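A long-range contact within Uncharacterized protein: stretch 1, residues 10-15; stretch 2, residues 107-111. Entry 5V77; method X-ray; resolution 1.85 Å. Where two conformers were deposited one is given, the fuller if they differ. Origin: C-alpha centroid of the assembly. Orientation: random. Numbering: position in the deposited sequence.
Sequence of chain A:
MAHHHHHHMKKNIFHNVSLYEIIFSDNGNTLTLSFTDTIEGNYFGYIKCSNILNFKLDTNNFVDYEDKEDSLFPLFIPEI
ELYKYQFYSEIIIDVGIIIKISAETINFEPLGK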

ATOM      1  N   LYS A  10     -12.350   8.907  18.479  1.00 78.20           N
ATOM      2  CA  LYS A  10     -11.982   9.562  17.226  1.00 69.54           C
ATOM      3  C   LYS A  10     -11.165  10.813  17.522  1.00 68.26           C
ATOM      4  O   LYS A  10     -11.372  11.484  18.538  1.00 65.90           O
ATOM      5  CB  LYS A  10     -13.214   9.931  16.384  1.00 67.75           C
ATOM      6  N   LYS A  11     -10.243  11.134  16.619  1.00 61.48           N
ATOM      7  CA  LYS A  11      -9.274  12.187  16.886  1.00 63.88           C
ATOM      8  C   LYS A  11      -8.650  12.638  15.571  1.00 56.24           C
ATOM      9  O   LYS A  11      -8.351  11.813  14.710  1.00 45.82           O
ATOM     10  CB  LYS A  11      -8.201  11.674  17.852  1.00 65.94           C
ATOM     11  CG  LYS A  11      -7.254  12.716  18.392  1.00 73.38           C
ATOM     12  CD  LYS A  11      -6.448  12.130  19.547  1.00 82.33           C
ATOM     13  CE  LYS A  11      -4.996  11.882  19.164  1.00 82.98           C
ATOM     14  NZ  LYS A  11      -4.348  10.896  20.076  1.00 86.78           N
ATOM     15  N   ASN A  12      -8.463  13.943  15.414  1.00 52.51           N
ATOM     16  CA  ASN A  12      -7.810  14.480  14.227  1.00 52.93           C
ATOM     17  C   ASN A  12      -6.356  14.788  14.551  1.00 48.13           C
ATOM     18  O   ASN A  12      -6.068  15.483  15.530  1.00 57.04           O
ATOM     19  CB  ASN A  12      -8.517  15.739  13.724  1.00 68.79           C
ATOM     20  CG  ASN A  12      -9.816  15.428  13.017  1.00 74.77           C
ATOM     21  OD1 ASN A  12      -9.832  14.733  11.999  1.00 71.60           O
ATOM     22  ND2 ASN A  12     -10.917  15.951  13.546  1.00 81.35           N
ATOM     23  N   ILE A  13      -5.442  14.270  13.732  1.00 40.28           N
ATOM     24  CA  ILE A  13      -4.016  14.472  13.933  1.00 38.28           C
ATOM     25  C   ILE A  13      -3.394  14.972  12.635  1.00 40.78           C
ATOM     26  O   ILE A  13      -4.014  14.942  11.572  1.00 36.36           O
ATOM     27  CB  ILE A  13      -3.307  13.195  14.417  1.00 36.75           C
ATOM     28  CG1 ILE A  13      -3.356  12.107  13.333  1.00 33.69           C
ATOM     29  CG2 ILE A  13      -3.929  12.715  15.717  1.00 40.41           C
ATOM     30  CD1 ILE A  13      -2.476  10.922  13.609  1.00 34.62           C
ATOM     31  N   PHE A  14      -2.159  15.472  12.750  1.00 34.09           N
ATOM     32  CA  PHE A  14      -1.336  15.834  11.593  1.00 33.13           C
ATOM     33  C   PHE A  14      -2.054  16.852  10.701  1.00 38.20           C
ATOM     34  O   PHE A  14      -2.351  16.600   9.529  1.00 34.46           O
ATOM     35  CB  PHE A  14      -0.925  14.581  10.809  1.00 32.30           C
ATOM     36  CG  PHE A  14       0.327  13.934  11.328  1.00 34.64           C
ATOM     37  CD1 PHE A  14       0.438  13.585  12.662  1.00 38.62           C
ATOM     38  CD2 PHE A  14       1.393  13.671  10.485  1.00 31.65           C
ATOM     39  CE1 PHE A  14       1.592  12.998  13.158  1.00 36.15           C
ATOM     40  CE2 PHE A  14       2.549  13.072  10.988  1.00 26.72           C
ATOM     41  CZ  PHE A  14       2.644  12.746  12.311  1.00 25.14           C
ATOM     42  N   HIS A  15      -2.325  18.023  11.282  1.00 36.02           N
ATOM     43  CA  HIS A  15      -2.989  19.084  10.532  1.00 38.37           C
ATOM     44  C   HIS A  15      -2.041  19.694   9.508  1.00 37.97           C
ATOM     45  O   HIS A  15      -0.871  19.959   9.804  1.00 41.00           O
ATOM     46  CB  HIS A  15      -3.487  20.183  11.469  1.00 53.14           C
ATOM     47  CG  HIS A  15      -4.698  19.813  12.266  1.00 58.88           C
ATOM     48  ND1 HIS A  15      -4.857  18.579  12.862  1.00 62.94           N
ATOM     49  CD2 HIS A  15      -5.798  20.529  12.592  1.00 66.63           C
ATOM     50  CE1 HIS A  15      -6.010  18.550  13.506  1.00 62.30           C
ATOM     51  NE2 HIS A  15      -6.602  19.718  13.354  1.00 67.05           N
ATOM     52  N   ASN A 107       1.107   4.631  16.002  1.00 22.62           N
ATOM     53  CA  ASN A 107       1.824   5.640  16.771  0.59 29.22           C
ATOM     54  C   ASN A 107       2.360   6.683  15.808  1.00 28.40           C
ATOM     55  O   ASN A 107       2.386   6.471  14.596  1.00 25.36           O
ATOM     56  CB  ASN A 107       2.983   5.035  17.573  0.59 35.10           C
ATOM     57  CG  ASN A 107       2.514   4.066  18.625  0.59 39.17           C
ATOM     58  OD1 ASN A 107       2.768   2.868  18.530  0.59 36.82           O
ATOM     59  ND2 ASN A 107       1.826   4.577  19.639  0.59 43.88           N
ATOM     60  N   PHE A 108       2.812   7.809  16.356  1.00 26.16           N
ATOM     61  CA  PHE A 108       3.278   8.862  15.466  1.00 22.39           C
ATOM     62  C   PHE A 108       4.193   9.823  16.215  1.00 29.33           C
ATOM     63  O   PHE A 108       4.148   9.926  17.446  1.00 30.35           O
ATOM     64  CB  PHE A 108       2.091   9.605  14.838  1.00 23.65           C
ATOM     65  CG  PHE A 108       1.082  10.108  15.836  1.00 31.13           C
ATOM     66  CD1 PHE A 108       1.213  11.371  16.399  1.00 32.08           C
ATOM     67  CD2 PHE A 108      -0.013   9.332  16.197  1.00 35.06           C
ATOM     68  CE1 PHE A 108       0.285  11.845  17.315  1.00 38.11           C
ATOM     69  CE2 PHE A 108      -0.944   9.803  17.120  1.00 36.98           C
ATOM     70  CZ  PHE A 108      -0.794  11.066  17.674  1.00 42.73           C
ATOM     71  N   GLU A 109       5.052  10.500  15.446  1.00 22.26           N
ATOM     72  CA  GLU A 109       5.947  11.550  15.925  1.00 24.85           C
ATOM     73  C   GLU A 109       5.904  12.670  14.893  1.00 24.08           C
ATOM     74  O   GLU A 109       5.827  12.400  13.681  1.00 22.16           O
ATOM     75  CB  GLU A 109       7.402  11.066  16.110  1.00 24.47           C
ATOM     76  CG  GLU A 109       7.669  10.182  17.324  1.00 32.53           C
ATOM     77  CD  GLU A 109       8.007  10.988  18.559  1.00 48.48           C
ATOM     78  OE1 GLU A 109       8.815  10.507  19.390  1.00 55.91           O
ATOM     79  OE2 GLU A 109       7.476  12.109  18.692  1.00 43.30           O
ATOM     80  N   PRO A 110       5.936  13.938  15.322  1.00 22.80           N
ATOM     81  CA  PRO A 110       5.939  14.354  16.730  1.00 25.32           C
ATOM     82  C   PRO A 110       4.552  14.204  17.343  1.00 26.06           C
ATOM     83  O   PRO A 110       3.607  13.890  16.623  1.00 27.12           O
ATOM     84  CB  PRO A 110       6.382  15.818  16.654  1.00 26.39           C
ATOM     85  CG  PRO A 110       5.925  16.279  15.365  1.00 26.98           C
ATOM     86  CD  PRO A 110       6.067  15.086  14.420  1.00 21.85           C
ATOM     87  N   LEU A 111       4.440  14.400  18.660  1.00 35.11           N
ATOM     88  CA  LEU A 111       3.145  14.273  19.312  1.00 45.25           C
ATOM     89  C   LEU A 111       2.262  15.495  19.110  1.00 50.28           C
ATOM     90  O   LEU A 111       1.055  15.409  19.354  1.00 51.97           O
ATOM     91  CB  LEU A 111       3.332  13.997  20.805  1.00 49.05           C
ATOM     92  CG  LEU A 111       4.008  12.661  21.117  1.00 51.25           C
ATOM     93  CD1 LEU A 111       3.982  12.341  22.611  1.00 58.45           C
ATOM     94  CD2 LEU A 111       3.371  11.536  20.301  1.00 51.58           C
TER

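Two strand ends separated by at least 94 residues in sequence meet here without a single hydrogen bond between them, although residues 10-13 and 107-109 are both in extended conformation. The backbones lie too far apart for sheet pairing: the nearest CA atoms, those of Ile13 and Leu111 and those of Phe14 and Pro110, are each 9.0 Å apart. Side chains must therefore bridge the gap, and the 214 Å² buried between the stretches, both sides summed, centres on Phe108.

Phe108 directs its CA-to-CB bond toward the first stretch and, with chi1 at 52° (p), places its ring among Lys11, Ile13 and Phe14. Ile13 answers with a CA-to-CB bond that also points toward its partner. Its CD1 methyl sits 4.1 Å from the centroid of the Phe108 ring and only 19° off the ring normal, so the methyl lies over the ring face, as a CH-pi contact requires. The closest atoms of the pair, Ile13 CD1 and Phe108 CD2, are 3.9 Å apart, a normal apolar packing distance.

Phe14 reaches the contact differently. Its CA-to-CB bond points sideways, yet the end of its side chain comes nearer, and Phe14 CE1 lies 3.6 Å from Phe108 CD1. The two ring planes stand at 90° with centroids 5.8 Å apart, but perpendicular planes alone do not make an edge-to-face pair. Phe108 CD1 lies at the edge of the Phe14 ring, whereas Phe14 CE1 approaches the Phe108 ring obliquely, so the arrangement is best described as oblique aromatic packing.

The same ring also meets the backbone of the second stretch. Phe14 CZ is 3.5 Å from Glu109 O, which lies near the ring plane; at the ring edge, the weakly positive C-H groups offer a carbonyl oxygen a more favourable electrostatic environment than the face would. Glu109 takes part through this backbone atom while its CA-to-CB bond points away. The peptide bond that follows, leading into Pro110, is cis, and Pro110 O lies 4.1 Å from Phe14 CE1.

Lys11 contributes at the margin. Its CA-to-CB bond points toward the second stretch, and its long side chain brings NZ to 4.3 Å from Phe108 CZ. Because NZ lies near the plane of the Phe108 ring, at its edge, the geometry gives no support for a cation-pi interaction, which would place the amine over the face. The contact thus rests mainly on apolar and aromatic packing.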